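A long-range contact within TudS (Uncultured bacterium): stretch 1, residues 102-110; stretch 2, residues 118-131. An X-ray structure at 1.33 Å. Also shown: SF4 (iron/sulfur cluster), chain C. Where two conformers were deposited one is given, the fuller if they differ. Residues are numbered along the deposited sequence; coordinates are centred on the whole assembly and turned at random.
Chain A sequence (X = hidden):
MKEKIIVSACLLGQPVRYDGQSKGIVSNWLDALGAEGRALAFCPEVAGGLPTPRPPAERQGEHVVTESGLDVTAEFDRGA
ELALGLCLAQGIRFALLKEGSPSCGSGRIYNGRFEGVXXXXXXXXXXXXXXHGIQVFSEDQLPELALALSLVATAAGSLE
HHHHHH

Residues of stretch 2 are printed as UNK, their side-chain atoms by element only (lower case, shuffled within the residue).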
# COMPACT_ATOMS: atom_id res chain seq x y z
N PRO A 102 -8.08 3.00 0.22
CA PRO A 102 -8.91 1.84 -0.17
C PRO A 102 -8.08 0.71 -0.79
O PRO A 102 -8.60 -0.40 -0.89
CB PRO A 102 -9.90 2.44 -1.18
CG PRO A 102 -9.18 3.64 -1.76
CD PRO A 102 -8.35 4.20 -0.61
N SER A 103 -6.81 0.97 -1.19
CA SER A 103 -5.87 -0.05 -1.62
C SER A 103 -4.92 -0.42 -0.49
O SER A 103 -4.76 -1.60 -0.19
CB SER A 103 -4.99 0.42 -2.79
OG SER A 103 -5.73 0.52 -4.00
N CYS A 104 -4.26 0.58 0.08
CA CYS A 104 -3.11 0.41 0.96
C CYS A 104 -3.39 0.48 2.45
O CYS A 104 -2.50 0.14 3.24
CB CYS A 104 -2.04 1.43 0.55
SG CYS A 104 -1.42 1.15 -1.13
N GLY A 105 -4.59 0.89 2.85
CA GLY A 105 -4.91 1.00 4.28
C GLY A 105 -4.71 -0.31 5.02
O GLY A 105 -4.88 -1.38 4.43
N SER A 106 -4.29 -0.24 6.29
CA SER A 106 -4.03 -1.48 7.02
C SER A 106 -4.70 -1.54 8.38
O SER A 106 -5.00 -2.63 8.85
CB SER A 106 -2.55 -1.78 7.11
OG SER A 106 -1.84 -0.70 7.69
N GLY A 107 -4.93 -0.39 8.98
CA GLY A 107 -5.63 -0.27 10.26
C GLY A 107 -6.95 0.46 10.13
O GLY A 107 -7.90 0.18 10.87
N ARG A 108 -7.04 1.39 9.18
CA ARG A 108 -8.27 2.13 8.96
C ARG A 108 -8.50 2.40 7.48
O ARG A 108 -7.55 2.40 6.69
CB ARG A 108 -8.28 3.45 9.75
CG ARG A 108 -7.14 4.38 9.39
CD ARG A 108 -7.25 5.76 10.04
NE ARG A 108 -6.01 6.53 9.90
CZ ARG A 108 -5.67 7.23 8.83
NH1 ARG A 108 -6.48 7.29 7.78
NH2 ARG A 108 -4.52 7.89 8.79
N ILE A 109 -9.75 2.62 7.12
CA ILE A 109 -10.16 3.00 5.77
C ILE A 109 -11.38 3.91 5.93
O ILE A 109 -12.04 3.90 6.99
CB ILE A 109 -10.56 1.77 4.89
CG1 ILE A 109 -11.63 0.89 5.60
CG2 ILE A 109 -9.35 0.95 4.41
CD1 ILE A 109 -12.25 -0.24 4.69
N TYR A 110 -11.74 4.67 4.87
CA TYR A 110 -12.98 5.43 4.90
C TYR A 110 -14.16 4.48 4.81
O TYR A 110 -14.05 3.38 4.26
CB TYR A 110 -12.99 6.56 3.87
CG TYR A 110 -12.04 7.67 4.29
CD1 TYR A 110 -12.41 8.59 5.27
CD2 TYR A 110 -10.75 7.72 3.80
CE1 TYR A 110 -11.54 9.59 5.67
CE2 TYR A 110 -9.86 8.72 4.21
CZ TYR A 110 -10.27 9.65 5.15
OH TYR A 110 -9.41 10.66 5.56
N UNK A 118 -13.77 7.63 9.07
CA UNK A 118 -12.94 6.44 9.04
C UNK A 118 -13.49 5.34 9.94
O UNK A 118 -14.22 5.60 10.90
c UNK A 118 -11.51 6.76 9.45
o UNK A 118 -10.87 7.55 8.46
N UNK A 119 -13.11 4.12 9.64
CA UNK A 119 -13.48 2.97 10.44
C UNK A 119 -12.31 1.98 10.43
O UNK A 119 -11.43 2.06 9.56
s UNK A 119 -16.11 0.95 7.95
c UNK A 119 -15.52 -0.06 6.69
c UNK A 119 -14.76 2.33 9.88
c UNK A 119 -14.56 1.62 8.56
N UNK A 120 -12.33 0.99 11.35
CA UNK A 120 -11.29 -0.04 11.34
C UNK A 120 -11.48 -0.88 10.07
O UNK A 120 -12.61 -1.20 9.71
c UNK A 120 -11.38 -0.92 12.58
N UNK A 121 -10.38 -1.18 9.40
CA UNK A 121 -10.46 -1.97 8.18
C UNK A 121 -9.15 -1.94 7.42
O UNK A 121 -8.14 -1.47 7.93
N UNK A 122 -9.17 -2.53 6.24
CA UNK A 122 -7.96 -2.57 5.43
C UNK A 122 -8.31 -2.39 3.96
O UNK A 122 -9.45 -2.60 3.57
c UNK A 122 -7.96 -5.12 5.30
o UNK A 122 -6.47 -6.37 6.72
c UNK A 122 -7.20 -3.88 5.67
c UNK A 122 -7.43 -6.41 5.92
o UNK A 122 -8.02 -7.47 5.61
N UNK A 123 -7.34 -1.95 3.19
CA UNK A 123 -7.54 -1.76 1.76
C UNK A 123 -7.45 -3.09 1.03
O UNK A 123 -7.05 -4.11 1.60
N UNK A 124 -7.79 -3.09 -0.25
CA UNK A 124 -7.78 -4.32 -1.06
C UNK A 124 -6.41 -4.97 -1.21
O UNK A 124 -6.33 -6.20 -1.20
c UNK A 124 -11.78 -4.99 -3.36
c UNK A 124 -10.48 -5.08 -2.66
c UNK A 124 -8.30 -4.02 -2.46
n UNK A 124 -12.28 -6.37 -3.72
c UNK A 124 -9.79 -3.74 -2.46
N UNK A 125 -5.34 -4.18 -1.36
CA UNK A 125 -4.02 -4.73 -1.52
C UNK A 125 -3.54 -5.30 -0.19
O UNK A 125 -3.07 -6.43 -0.16
c UNK A 125 -3.08 -3.67 -2.08
c UNK A 125 -1.62 -4.17 -2.14
o UNK A 125 -3.49 -3.39 -3.43
N UNK A 126 -3.71 -4.54 0.91
CA UNK A 126 -3.35 -5.06 2.23
C UNK A 126 -4.05 -6.38 2.54
O UNK A 126 -3.40 -7.34 2.96
o UNK A 126 -2.92 -2.89 3.05
c UNK A 126 -3.55 -4.58 4.72
c UNK A 126 -3.73 -4.04 3.27
N UNK A 127 -5.35 -6.46 2.25
CA UNK A 127 -6.10 -7.69 2.53
C UNK A 127 -5.54 -8.88 1.77
O UNK A 127 -5.38 -9.96 2.36
c UNK A 127 -7.57 -7.49 2.18
N UNK A 128 -5.20 -8.70 0.48
CA UNK A 128 -4.70 -9.80 -0.32
C UNK A 128 -3.32 -10.21 0.14
O UNK A 128 -3.04 -11.41 0.30
c UNK A 128 -5.24 -11.72 -2.68
c UNK A 128 -4.70 -9.44 -1.82
c UNK A 128 -4.13 -10.10 -4.16
c UNK A 128 -4.24 -10.57 -2.73
N UNK A 129 -2.44 -9.24 0.43
CA UNK A 129 -1.09 -9.58 0.90
C UNK A 129 -1.14 -10.32 2.23
O UNK A 129 -0.45 -11.34 2.38
c UNK A 129 0.63 -8.42 -1.35
c UNK A 129 0.92 -6.35 -0.01
c UNK A 129 -0.22 -8.32 1.04
c UNK A 129 0.00 -7.53 -0.26
N UNK A 130 -1.99 -9.85 3.16
CA UNK A 130 -2.10 -10.53 4.48
C UNK A 130 -2.63 -11.96 4.32
O UNK A 130 -2.16 -12.86 5.02
n UNK A 130 -1.90 -4.81 8.88
n UNK A 130 -2.25 -6.73 7.65
c UNK A 130 -2.99 -9.72 5.43
c UNK A 130 -2.23 -8.51 5.97
c UNK A 130 -3.08 -7.69 6.93
n UNK A 130 -4.02 -5.35 8.18
c UNK A 130 -2.72 -5.64 8.25
N UNK A 131 -3.57 -12.17 3.40
CA UNK A 131 -4.15 -13.49 3.09
C UNK A 131 -3.09 -14.47 2.56
O UNK A 131 -3.26 -15.70 2.66
n UNK A 131 -9.02 -15.93 1.58
c UNK A 131 -8.56 -15.94 0.34
c UNK A 131 -5.95 -14.42 1.49
c UNK A 131 -7.22 -13.92 0.77
n UNK A 131 -8.95 -16.89 -0.50
n UNK A 131 -7.73 -14.99 -0.08
c UNK A 131 -5.25 -13.26 2.06
FE1 SF4 C . -2.80 5.42 -3.26
FE2 SF4 C . -0.24 5.53 -2.43
FE3 SF4 C . -0.83 4.28 -4.81
FE4 SF4 C . -1.50 3.12 -2.40
S1 SF4 C . 0.62 3.54 -3.25
S2 SF4 C . -2.83 3.25 -4.24
S3 SF4 C . -2.06 4.99 -1.15
S4 SF4 C . -1.06 6.53 -4.29
O HOH W 1 -5.90 -2.30 -4.45
O HOH W 2 -2.96 -3.20 11.28
O HOH W 3 -9.10 6.37 6.82

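Position 118 carries one carbon and then one oxygen. The oxygen lies over one face of the Tyr-110 ring, 3.5 Å from Tyr-110 CE1, and water 3 links it to Arg-108 NH1. A short hydroxyl side chain makes this Ser-118. Position 119 has an unbranched chain of two carbons, a sulfur and a terminal carbon, the signature of Met-119. Its CE rests 3.8 Å from Ile-109 CD1, on the sheet face that the two residues share, while their backbones form a hydrogen-bonded antiparallel pair: Met-119 N to Ile-109 O is 2.9 Å and Ile-109 N to Met-119 O is 3.0 Å.

At position 120 a single carbon identifies Ala-120; its CA approaches Gly-107 O at 3.4 Å. Position 121 has no side-chain atoms and is Gly-121. A CB here would come within 2.9 Å of Ile-109 CG1, so the bare backbone lets Ile-109 pack close; Gly-121 N donates to Gly-107 O at 3.2 Å.

Position 122 shows three carbons, the third bearing two oxygens, which is a carboxylate two methylenes from CA: Glu-122. Position 123, again without side-chain atoms, is Gly-123. A CB would point toward stretch 1 and clash with Ser-103 C at 2.3 Å. The residue occupies the N-cap position, and its N donates to Gly-105 O at 2.8 Å in a nearly linear bond.

Four carbons in a row ending in nitrogen mark position 124 as Lys-124, whose end leads away although its backbone N bonds to Pro-102 O at 2.9 Å. Positions 125 and 126 each have a carbon bearing one oxygen and one carbon, giving Thr-125 and Thr-126. Water 1 joins Thr-125 OG1 to Ser-103 OG, whereas Thr-126 OG1 donates directly to Gly-105 O at 2.8 Å.

One carbon at position 127 gives Ala-127. Four carbons forked at the second give Leu-128 and Leu-129 at the next two positions; all three side chains lie beyond contact. Position 130 has three carbons, a nitrogen and a carbon with two more nitrogens, hence Arg-130. Its NH1 donates to Ser-106 O and forms a salt bridge with Glu-122 OE2, with both distances 3.0 Å. The same atom pattern at position 131 gives Arg-131, remote from stretch 1.

The contact thus combines antiparallel strand pairing with a helix start whose free amides meet loop carbonyls: Thr-125 N bonds to Ser-103 O at 2.9 Å, close to Cys-104, whose SG binds the iron–sulfur cluster.

Stretch 2, residues 118-131: SMAGEGKTTALLRR
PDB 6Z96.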